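Levansucrase (Bacillus megaterium, PDB 3OM4) is a levansucrase of the levansucrase/invertase family, an enzyme family whose catalytic domain is folded as a five-bladed beta-propeller. Local coordinates at residues F105-A109 with D185-K189; F329-G333 with K402-V406. The protein carries 1 engineered substitution. All coordinates share one frame; numbering follows the deposited sequence.

Contact 1: F105-A109 with D185-K189; sequences FYKKA and DNTLK
Two side-chain torsions bring Tyr-106 and Lys-108 against the segment 185-189. In Tyr-106, chi1 of 64° sets CG between the backbone N and the carbonyl carbon, sending the phenol ring out to lie beneath Leu-188. The chain of Lys-108 bends once, at chi2 (-80°), and then runs extended, which carries its ammonium to the loop end of the partner. The evidence for a CH-pi contact is direct: Leu-188 CB stands 3.8 Å from the centroid of the Tyr-106 ring, almost on the ring normal, while Leu-188 CD1 continues down to Tyr-106 CB at 3.7 Å. Leu-188 N donates to Tyr-106 OH (3.2 Å, 157° at the hydrogen), yet Leu-188 N is only 3.3 Å from Tyr-106 CZ, which places the donor above the C-O bond rather than beyond the hydroxyl. Segments 105-109 and 185-189 belong to strands 101-108 and 187-200, which are not paired and lie in what are probably neighbouring propeller blades, joined here by side chains reaching across. Thr-187 CG2 touches the same hydroxyl, Tyr-106 OH, at 3.3 Å, whereas Thr-187 OG1 turns back to Asn-184. At the ring edge, in plane, Asn-186 O lies 3.9 Å from Tyr-106 CE1 and takes its hydrogen bond from Lys-118. Tyr-84 packs edge-to-face with Tyr-106 and also bonds Lys-108 NZ. That ammonium reaches the backbone of the other segment too: Lys-108 NZ donates to Asp-185 O at 2.9 Å, within the carbonyl plane.

Contact 2: F329-G333 with K402-V406; sequences FKKDG and KGDNV
Lys-331 and Asp-404 meet where two four-stranded antiparallel sheets, adjacent blades of the beta-propeller, face each other: strand 326-331 opens one sheet and strand 405-412 is second in the next. The Lys-331 chain is extended from chi1 to chi3, with CG opposite the backbone N, and turns only at chi4. The extended run lays Lys-331 CE against the partner backbone, 3.4 Å from Asp-404 O, and the bend at chi4 (-71°) turns NZ to the carboxylates. Lys-331 NZ forms a salt bridge to Asp-404 OD1 at 3.2 Å, arriving on the anti side but 35° out of the carboxylate plane, and a second to Asp-332 OD2 at 2.9 Å, from above the plane of the Asp-332 carboxylate. Ile-433 O gives the ammonium a third acceptor. Asp-332 and Gly-333, both with positive phi, form the type I' turn that leads into strand 334-342. The two carboxylate planes lie 76° apart; the shared ammonium probably offsets the repulsion between Asp-332 OD2 and Asp-404 OD1, 4.1 Å apart. Deeper in, the buried Phe-329 and Val-406 both leave their backbones toward the opposing segment, cross at a slant, and both touch Ala-397 of strand 392-398. Val-406 CG1, beside its own backbone N, reaches the far end of the ring obliquely, with Phe-329 CZ 3.8 Å from Val-406 CG1.

Contacts 1 and 2 each join strands that are not hydrogen-bonded to one another, and both run from a buried apolar side to an exposed polar rim. They share no strand: their centres are about 28 Å apart and their nearest atoms about 14 Å. Contact 1 lies farther out, about 25 Å from the chain centre against about 19 Å for contact 2, yet buries more surface, 261 against 188 Å². Their chemistry differs. In contact 1 an aromatic face and backbone amide and carbonyl groups do the work, with lysine serving a neutral oxygen; in contact 2 the apolar touch is a single ring-to-methyl meeting and the charged side chains take the larger share, with lysine balancing two carboxylates at a hairpin end.

Contact 1: F105-A109 with D185-K189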
ATOM      1  N   PHE A 105     -10.585   5.892  13.194  1.00 11.77           N
ATOM      2  CA  PHE A 105     -11.212   4.961  14.126  1.00 12.02           C
ATOM      3  C   PHE A 105     -10.286   4.740  15.314  1.00 12.31           C
ATOM      4  O   PHE A 105      -9.063   4.808  15.176  1.00 12.25           O
ATOM      5  CB  PHE A 105     -11.515   3.622  13.446  1.00 11.95           C
ATOM      6  CG  PHE A 105     -12.581   3.697  12.392  1.00 11.86           C
ATOM      7  CD1 PHE A 105     -13.920   3.521  12.725  1.00 11.83           C
ATOM      8  CD2 PHE A 105     -12.245   3.928  11.060  1.00 11.46           C
ATOM      9  CE1 PHE A 105     -14.912   3.586  11.753  1.00 11.67           C
ATOM     10  CE2 PHE A 105     -13.229   3.993  10.077  1.00 11.46           C
ATOM     11  CZ  PHE A 105     -14.565   3.820  10.423  1.00 11.60           C
ATOM     12  N   TYR A 106     -10.872   4.471  16.477  1.00 12.89           N
ATOM     13  CA  TYR A 106     -10.089   4.252  17.693  1.00 13.31           C
ATOM     14  C   TYR A 106     -10.726   3.234  18.634  1.00 13.71           C
ATOM     15  O   TYR A 106     -11.939   3.036  18.625  1.00 13.54           O
ATOM     16  CB  TYR A 106      -9.837   5.576  18.421  1.00 13.31           C
ATOM     17  CG  TYR A 106     -11.084   6.255  18.944  1.00 13.56           C
ATOM     18  CD1 TYR A 106     -11.431   6.167  20.292  1.00 13.85           C
ATOM     19  CD2 TYR A 106     -11.917   6.987  18.092  1.00 13.97           C
ATOM     20  CE1 TYR A 106     -12.569   6.788  20.782  1.00 14.10           C
ATOM     21  CE2 TYR A 106     -13.061   7.610  18.573  1.00 14.35           C
ATOM     22  CZ  TYR A 106     -13.380   7.506  19.921  1.00 14.16           C
ATOM     23  OH  TYR A 106     -14.507   8.116  20.409  1.00 14.20           O
ATOM     24  N   LYS A 107      -9.890   2.599  19.447  1.00 14.45           N
ATOM     25  CA  LYS A 107     -10.319   1.507  20.315  1.00 15.30           C
ATOM     26  C   LYS A 107      -9.450   1.491  21.566  1.00 15.85           C
ATOM     27  O   LYS A 107      -8.230   1.642  21.481  1.00 15.72           O
ATOM     28  CB  LYS A 107     -10.202   0.173  19.562  1.00 15.30           C
ATOM     29  CG  LYS A 107     -10.471  -1.086  20.387  1.00 16.15           C
ATOM     30  CD  LYS A 107     -10.167  -2.376  19.606  1.00 16.62           C
ATOM     31  CE  LYS A 107      -8.668  -2.595  19.355  1.00 17.07           C
ATOM     32  NZ  LYS A 107      -7.861  -2.772  20.597  1.00 17.12           N
ATOM     33  N   LYS A 108     -10.087   1.324  22.724  1.00 16.81           N
ATOM     34  CA  LYS A 108      -9.364   1.096  23.972  1.00 17.91           C
ATOM     35  C   LYS A 108      -8.370  -0.041  23.754  1.00 18.57           C
ATOM     36  O   LYS A 108      -8.739  -1.100  23.243  1.00 18.72           O
ATOM     37  CB  LYS A 108     -10.336   0.755  25.106  1.00 17.86           C
ATOM     38  CG  LYS A 108     -11.233   1.908  25.547  1.00 18.52           C
ATOM     39  CD  LYS A 108     -10.498   2.865  26.478  1.00 19.34           C
ATOM     40  CE  LYS A 108     -11.394   4.013  26.915  1.00 20.03           C
ATOM     41  NZ  LYS A 108     -10.608   5.075  27.609  1.00 21.00           N
ATOM     42  N   ALA A 109      -7.113   0.192  24.125  1.00 19.48           N
ATOM     43  CA  ALA A 109      -6.014  -0.735  23.830  1.00 20.32           C
ATOM     44  C   ALA A 109      -6.316  -2.195  24.177  1.00 20.85           C
ATOM     45  O   ALA A 109      -5.867  -3.106  23.475  1.00 21.20           O
ATOM     46  CB  ALA A 109      -4.729  -0.276  24.518  1.00 20.27           C
ATOM     47  N   ASP A 185     -13.795  10.542  29.181  0.70 21.87           N
ATOM     48  CA  ASP A 185     -12.949   9.370  29.445  0.70 21.90           C
ATOM     49  C   ASP A 185     -12.970   8.279  28.367  0.70 21.72           C
ATOM     50  O   ASP A 185     -12.051   7.459  28.302  0.70 21.68           O
ATOM     51  CB  ASP A 185     -13.302   8.746  30.802  0.70 21.95           C
ATOM     52  CG  ASP A 185     -12.520   9.358  31.951  0.70 22.49           C
ATOM     53  OD1 ASP A 185     -12.887  10.463  32.408  0.70 23.06           O
ATOM     54  OD2 ASP A 185     -11.545   8.720  32.409  0.70 22.94           O
ATOM     55  N   ASN A 186     -14.006   8.267  27.529  1.00 21.59           N
ATOM     56  CA  ASN A 186     -14.173   7.202  26.533  1.00 21.44           C
ATOM     57  C   ASN A 186     -14.248   7.668  25.070  1.00 20.99           C
ATOM     58  O   ASN A 186     -14.578   6.876  24.181  1.00 21.05           O
ATOM     59  CB  ASN A 186     -15.381   6.319  26.885  1.00 21.58           C
ATOM     60  CG  ASN A 186     -16.695   7.088  26.887  1.00 22.44           C
ATOM     61  OD1 ASN A 186     -17.178   7.527  25.840  1.00 23.50           O
ATOM     62  ND2 ASN A 186     -17.289   7.239  28.066  1.00 23.33           N
ATOM     63  N   THR A 187     -13.932   8.938  24.826  1.00 20.48           N
ATOM     64  CA  THR A 187     -14.035   9.518  23.485  1.00 19.86           C
ATOM     65  C   THR A 187     -12.748  10.230  23.057  1.00 19.28           C
ATOM     66  O   THR A 187     -12.106  10.916  23.855  1.00 18.98           O
ATOM     67  CB  THR A 187     -15.231  10.505  23.386  1.00 19.98           C
ATOM     68  OG1 THR A 187     -16.405   9.901  23.942  1.00 20.54           O
ATOM     69  CG2 THR A 187     -15.517  10.897  21.935  1.00 20.39           C
ATOM     70  N   LEU A 188     -12.377  10.034  21.794  1.00 18.55           N
ATOM     71  CA  LEU A 188     -11.351  10.836  21.139  1.00 17.91           C
ATOM     72  C   LEU A 188     -12.023  11.722  20.098  1.00 17.42           C
ATOM     73  O   LEU A 188     -12.976  11.303  19.441  1.00 17.30           O
ATOM     74  CB  LEU A 188     -10.307   9.947  20.460  1.00 18.06           C
ATOM     75  CG  LEU A 188      -9.249   9.222  21.292  1.00 18.03           C
ATOM     76  CD1 LEU A 188      -8.420   8.331  20.386  1.00 18.49           C
ATOM     77  CD2 LEU A 188      -8.338  10.193  22.038  1.00 18.19           C
ATOM     78  N   LYS A 189     -11.519  12.942  19.951  1.00 16.84           N
ATOM     79  CA  LYS A 189     -12.072  13.897  18.999  1.00 16.38           C
ATOM     80  C   LYS A 189     -10.976  14.424  18.080  1.00 15.92           C
ATOM     81  O   LYS A 189      -9.865  14.701  18.528  1.00 15.89           O
ATOM     82  CB  LYS A 189     -12.727  15.065  19.748  1.00 16.45           C
ATOM     83  CG  LYS A 189     -13.357  16.130  18.852  1.00 16.98           C
ATOM     84  CD  LYS A 189     -13.710  17.376  19.646  1.00 18.08           C
ATOM     85  CE  LYS A 189     -14.211  18.488  18.737  1.00 19.17           C
ATOM     86  NZ  LYS A 189     -14.588  19.704  19.509  1.00 20.19           N
TER

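Contact 2: F329-G333 with K402-V406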
ATOM      1  N   PHE A 329       9.819  -2.375   7.409  1.00  9.69           N
ATOM      2  CA  PHE A 329      10.218  -2.341   8.814  1.00 10.22           C
ATOM      3  C   PHE A 329      11.439  -3.220   9.062  1.00 10.70           C
ATOM      4  O   PHE A 329      11.780  -4.084   8.249  1.00 10.41           O
ATOM      5  CB  PHE A 329       9.063  -2.740   9.748  1.00 10.24           C
ATOM      6  CG  PHE A 329       8.465  -4.091   9.448  1.00 10.26           C
ATOM      7  CD1 PHE A 329       9.052  -5.255   9.937  1.00 10.17           C
ATOM      8  CD2 PHE A 329       7.304  -4.195   8.687  1.00 10.38           C
ATOM      9  CE1 PHE A 329       8.499  -6.503   9.663  1.00 10.51           C
ATOM     10  CE2 PHE A 329       6.739  -5.438   8.409  1.00 10.41           C
ATOM     11  CZ  PHE A 329       7.341  -6.594   8.897  1.00 10.73           C
ATOM     12  N   LYS A 330      12.085  -2.986  10.199  1.00 11.54           N
ATOM     13  CA  LYS A 330      13.284  -3.708  10.585  1.00 12.50           C
ATOM     14  C   LYS A 330      12.936  -4.818  11.567  1.00 12.96           C
ATOM     15  O   LYS A 330      12.228  -4.587  12.548  1.00 12.97           O
ATOM     16  CB  LYS A 330      14.292  -2.744  11.215  1.00 12.72           C
ATOM     17  CG  LYS A 330      15.677  -3.327  11.448  1.00 13.76           C
ATOM     18  CD  LYS A 330      16.584  -2.296  12.091  1.00 15.83           C
ATOM     19  CE  LYS A 330      18.046  -2.685  11.972  1.00 16.86           C
ATOM     20  NZ  LYS A 330      18.922  -1.607  12.516  1.00 18.26           N
ATOM     21  N   LYS A 331      13.439  -6.018  11.287  1.00 13.54           N
ATOM     22  CA  LYS A 331      13.236  -7.180  12.143  1.00 14.23           C
ATOM     23  C   LYS A 331      14.514  -8.013  12.164  1.00 14.52           C
ATOM     24  O   LYS A 331      15.117  -8.259  11.115  1.00 14.41           O
ATOM     25  CB  LYS A 331      12.049  -8.010  11.644  1.00 14.24           C
ATOM     26  CG  LYS A 331      11.608  -9.118  12.589  1.00 14.97           C
ATOM     27  CD  LYS A 331      10.515  -9.968  11.965  1.00 16.17           C
ATOM     28  CE  LYS A 331      10.094 -11.102  12.888  1.00 16.59           C
ATOM     29  NZ  LYS A 331      11.138 -12.161  13.002  1.00 17.35           N
ATOM     30  N   ASP A 332      14.928  -8.431  13.361  1.00 14.94           N
ATOM     31  CA  ASP A 332      16.151  -9.227  13.548  1.00 15.47           C
ATOM     32  C   ASP A 332      17.363  -8.648  12.811  1.00 15.30           C
ATOM     33  O   ASP A 332      18.167  -9.391  12.247  1.00 15.59           O
ATOM     34  CB  ASP A 332      15.933 -10.689  13.120  1.00 15.78           C
ATOM     35  CG  ASP A 332      14.765 -11.347  13.828  1.00 17.11           C
ATOM     36  OD1 ASP A 332      14.591 -11.131  15.046  1.00 18.39           O
ATOM     37  OD2 ASP A 332      14.022 -12.095  13.155  1.00 18.45           O
ATOM     38  N   GLY A 333      17.479  -7.320  12.808  1.00 15.08           N
ATOM     39  CA  GLY A 333      18.597  -6.632  12.161  1.00 14.73           C
ATOM     40  C   GLY A 333      18.508  -6.510  10.648  1.00 14.49           C
ATOM     41  O   GLY A 333      19.411  -5.959  10.014  1.00 14.91           O
ATOM     42  N   LYS A 402       7.125  -8.058  20.340  1.00 17.33           N
ATOM     43  CA  LYS A 402       7.919  -9.263  20.564  1.00 17.76           C
ATOM     44  C   LYS A 402       7.433 -10.399  19.667  1.00 17.67           C
ATOM     45  O   LYS A 402       6.317 -10.353  19.142  1.00 17.77           O
ATOM     46  CB  LYS A 402       7.875  -9.676  22.041  1.00 18.00           C
ATOM     47  CG  LYS A 402       6.504 -10.129  22.538  1.00 19.00           C
ATOM     48  CD  LYS A 402       6.361  -9.984  24.053  1.00 20.73           C
ATOM     49  CE  LYS A 402       7.012 -11.135  24.810  1.00 21.51           C
ATOM     50  NZ  LYS A 402       6.817 -10.986  26.282  1.00 22.09           N
ATOM     51  N   GLY A 403       8.278 -11.411  19.497  1.00 17.63           N
ATOM     52  CA  GLY A 403       7.928 -12.579  18.698  1.00 17.30           C
ATOM     53  C   GLY A 403       8.317 -12.445  17.240  1.00 17.19           C
ATOM     54  O   GLY A 403       8.727 -11.370  16.787  1.00 17.20           O
ATOM     55  N   ASP A 404       8.182 -13.547  16.506  1.00 16.94           N
ATOM     56  CA  ASP A 404       8.573 -13.603  15.100  1.00 16.64           C
ATOM     57  C   ASP A 404       7.389 -13.431  14.152  1.00 15.98           C
ATOM     58  O   ASP A 404       7.560 -13.377  12.929  1.00 16.00           O
ATOM     59  CB  ASP A 404       9.319 -14.909  14.808  1.00 16.94           C
ATOM     60  CG  ASP A 404      10.644 -15.002  15.547  1.00 18.05           C
ATOM     61  OD1 ASP A 404      11.342 -13.970  15.669  1.00 19.29           O
ATOM     62  OD2 ASP A 404      10.991 -16.111  15.999  1.00 19.77           O
ATOM     63  N   ASN A 405       6.192 -13.334  14.724  1.00 14.99           N
ATOM     64  CA  ASN A 405       4.982 -13.151  13.938  1.00 14.11           C
ATOM     65  C   ASN A 405       4.677 -11.684  13.692  1.00 13.29           C
ATOM     66  O   ASN A 405       4.959 -10.831  14.533  1.00 13.30           O
ATOM     67  CB  ASN A 405       3.784 -13.818  14.620  1.00 14.10           C
ATOM     68  CG  ASN A 405       3.937 -15.322  14.733  1.00 14.57           C
ATOM     69  OD1 ASN A 405       4.503 -15.971  13.851  1.00 14.89           O
ATOM     70  ND2 ASN A 405       3.422 -15.887  15.820  1.00 14.32           N
ATOM     71  N   VAL A 406       4.119 -11.404  12.520  1.00 12.33           N
ATOM     72  CA  VAL A 406       3.537 -10.100  12.225  1.00 11.28           C
ATOM     73  C   VAL A 406       2.039 -10.298  12.027  1.00 10.74           C
ATOM     74  O   VAL A 406       1.598 -11.389  11.652  1.00 10.68           O
ATOM     75  CB  VAL A 406       4.177  -9.428  10.976  1.00 11.24           C
ATOM     76  CG1 VAL A 406       5.656  -9.148  11.219  1.00 10.95           C
ATOM     77  CG2 VAL A 406       3.982 -10.280   9.710  1.00 10.92           C
TER